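Side-chain contact in nicotinate phosphoribosyltransferase (Porphyromonas gingivalis, PDB 2IM5), which probably catalyses the ATP-dependent synthesis of nicotinate ribonucleotide from nicotinate and phosphoribosyl pyrophosphate, a step toward NAD: residues Ile382-Ala385 against Met386-Gly390. Residues are numbered along the deposited sequence; the frame is centred on the assembly and turned at random.
Sequences ILLA and MNTLG
The side-chain amide of Asn387 turns one face back toward the preceding helical turn, where Leu383 O lies over it, 3.3 Å from Asn387 CG. Leu383 CD2 is on the same side of the amide plane but beyond the OD1/ND2 edge, 3.0 Å from Asn387 ND2. That last approach is very tight, and Leu383 chi1 (-137°) is not staggered, which leaves its fine detail doubtful. Although Asn387 ND2 is close to Leu383 O, it is badly angled for a bond; the backbone Asn387 N bonds Leu383 O at 2.8 Å, almost straight.

One residue further on, the carbonyl of Leu384 is gripped on both faces. Thr388 N reaches Leu384 O from one side, and Thr388 OG1 bonds the same Leu384 O at 2.6 Å from the other, well above the plane. With chi1 at -60°, OG1 sits beside its own backbone N, which brings it back over Leu384 O to donate its hydrogen within the helix. Met386 runs alongside Ile382, its SD 4.2 Å from Ile382 CG2, and also touches His375. Ala385 touches Tyr225 and Leu389 touches Tyr252, resting this side of the helix on loops of the same chain.

Beyond this i to i+4 hydroxyl-to-carbonyl bond, Gly390 (phi 71°) closes helix 379-389 near the chain's C-terminus with two bonds back into the last turn, including Gly390 N to Asn387 O at 3.2 Å: a Schellman motif.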
ATOM      1  N   ILE A 382     -16.034  -1.598  15.006  1.00 33.24           N
ATOM      2  CA  ILE A 382     -15.712  -0.183  14.845  1.00 32.67           C
ATOM      3  C   ILE A 382     -16.156   0.608  16.074  1.00 33.14           C
ATOM      4  O   ILE A 382     -15.422   1.469  16.573  1.00 32.59           O
ATOM      5  CB  ILE A 382     -16.400   0.415  13.601  1.00 32.96           C
ATOM      6  CG1 ILE A 382     -15.770  -0.155  12.329  1.00 33.16           C
ATOM      7  CG2 ILE A 382     -16.276   1.938  13.615  1.00 32.22           C
ATOM      8  CD1 ILE A 382     -16.489   0.245  11.054  1.00 32.84           C
ATOM      9  N   LEU A 383     -17.361   0.316  16.550  1.00 32.88           N
ATOM     10  CA  LEU A 383     -17.909   0.971  17.731  1.00 32.42           C
ATOM     11  C   LEU A 383     -17.000   0.696  18.933  1.00 29.86           C
ATOM     12  O   LEU A 383     -16.682   1.605  19.701  1.00 29.81           O
ATOM     13  CB  LEU A 383     -19.312   0.424  18.026  1.00 36.22           C
ATOM     14  CG  LEU A 383     -20.398   1.428  18.422  1.00 40.26           C
ATOM     15  CD1 LEU A 383     -21.669   0.671  18.809  1.00 42.00           C
ATOM     16  CD2 LEU A 383     -19.918   2.296  19.581  1.00 42.44           C
ATOM     17  N   LEU A 384     -16.597  -0.562  19.089  1.00 26.54           N
ATOM     18  CA  LEU A 384     -15.737  -0.960  20.192  1.00 25.12           C
ATOM     19  C   LEU A 384     -14.423  -0.180  20.145  1.00 22.96           C
ATOM     20  O   LEU A 384     -13.942   0.285  21.170  1.00 22.53           O
ATOM     21  CB  LEU A 384     -15.458  -2.470  20.134  1.00 25.98           C
ATOM     22  CG  LEU A 384     -14.601  -3.032  21.271  1.00 26.55           C
ATOM     23  CD1 LEU A 384     -15.369  -2.931  22.569  1.00 27.46           C
ATOM     24  CD2 LEU A 384     -14.244  -4.484  20.987  1.00 27.56           C
ATOM     25  N   ALA A 385     -13.852  -0.024  18.954  1.00 21.00           N
ATOM     26  CA  ALA A 385     -12.593   0.702  18.813  1.00 21.25           C
ATOM     27  C   ALA A 385     -12.777   2.153  19.239  1.00 23.11           C
ATOM     28  O   ALA A 385     -11.979   2.687  20.013  1.00 21.77           O
ATOM     29  CB  ALA A 385     -12.101   0.634  17.378  1.00 21.66           C
ATOM     30  N   MET A 386     -13.832   2.789  18.735  1.00 23.12           N
ATOM     31  CA  MET A 386     -14.107   4.174  19.091  1.00 25.06           C
ATOM     32  C   MET A 386     -14.320   4.319  20.600  1.00 25.52           C
ATOM     33  O   MET A 386     -13.737   5.207  21.222  1.00 26.98           O
ATOM     34  CB  MET A 386     -15.330   4.696  18.328  1.00 24.82           C
ATOM     35  CG  MET A 386     -15.101   4.780  16.824  1.00 26.15           C
ATOM     36  SD  MET A 386     -16.476   5.468  15.851  1.00 25.84           S
ATOM     37  CE  MET A 386     -16.042   7.119  15.774  1.00 26.54           C
ATOM     38  N   ASN A 387     -15.142   3.457  21.189  1.00 24.90           N
ATOM     39  CA  ASN A 387     -15.384   3.533  22.629  1.00 25.81           C
ATOM     40  C   ASN A 387     -14.088   3.295  23.406  1.00 24.67           C
ATOM     41  O   ASN A 387     -13.810   3.975  24.385  1.00 24.86           O
ATOM     42  CB  ASN A 387     -16.446   2.509  23.062  1.00 26.46           C
ATOM     43  CG  ASN A 387     -17.829   2.831  22.506  1.00 29.77           C
ATOM     44  OD1 ASN A 387     -18.194   4.000  22.389  1.00 31.41           O
ATOM     45  ND2 ASN A 387     -18.606   1.800  22.179  1.00 31.94           N
ATOM     46  N   THR A 388     -13.290   2.335  22.956  1.00 23.59           N
ATOM     47  CA  THR A 388     -12.036   2.015  23.626  1.00 22.55           C
ATOM     48  C   THR A 388     -11.067   3.192  23.592  1.00 22.01           C
ATOM     49  O   THR A 388     -10.370   3.467  24.563  1.00 20.35           O
ATOM     50  CB  THR A 388     -11.345   0.799  22.959  1.00 22.43           C
ATOM     51  OG1 THR A 388     -12.207  -0.345  23.040  1.00 19.67           O
ATOM     52  CG2 THR A 388     -10.014   0.492  23.652  1.00 20.48           C
ATOM     53  N   LEU A 389     -11.027   3.884  22.462  1.00 22.49           N
ATOM     54  CA  LEU A 389     -10.125   5.006  22.303  1.00 24.35           C
ATOM     55  C   LEU A 389     -10.733   6.329  22.750  1.00 27.85           C
ATOM     56  O   LEU A 389     -10.099   7.366  22.643  1.00 26.79           O
ATOM     57  CB  LEU A 389      -9.680   5.100  20.844  1.00 23.81           C
ATOM     58  CG  LEU A 389      -8.922   3.859  20.366  1.00 22.13           C
ATOM     59  CD1 LEU A 389      -8.718   3.906  18.854  1.00 22.34           C
ATOM     60  CD2 LEU A 389      -7.590   3.780  21.101  1.00 19.65           C
ATOM     61  N   GLY A 390     -11.959   6.292  23.255  1.00 31.67           N
ATOM     62  CA  GLY A 390     -12.592   7.517  23.707  1.00 34.96           C
ATOM     63  C   GLY A 390     -12.981   8.446  22.573  1.00 37.69           C
ATOM     64  O   GLY A 390     -13.002   9.665  22.742  1.00 38.26           O
TER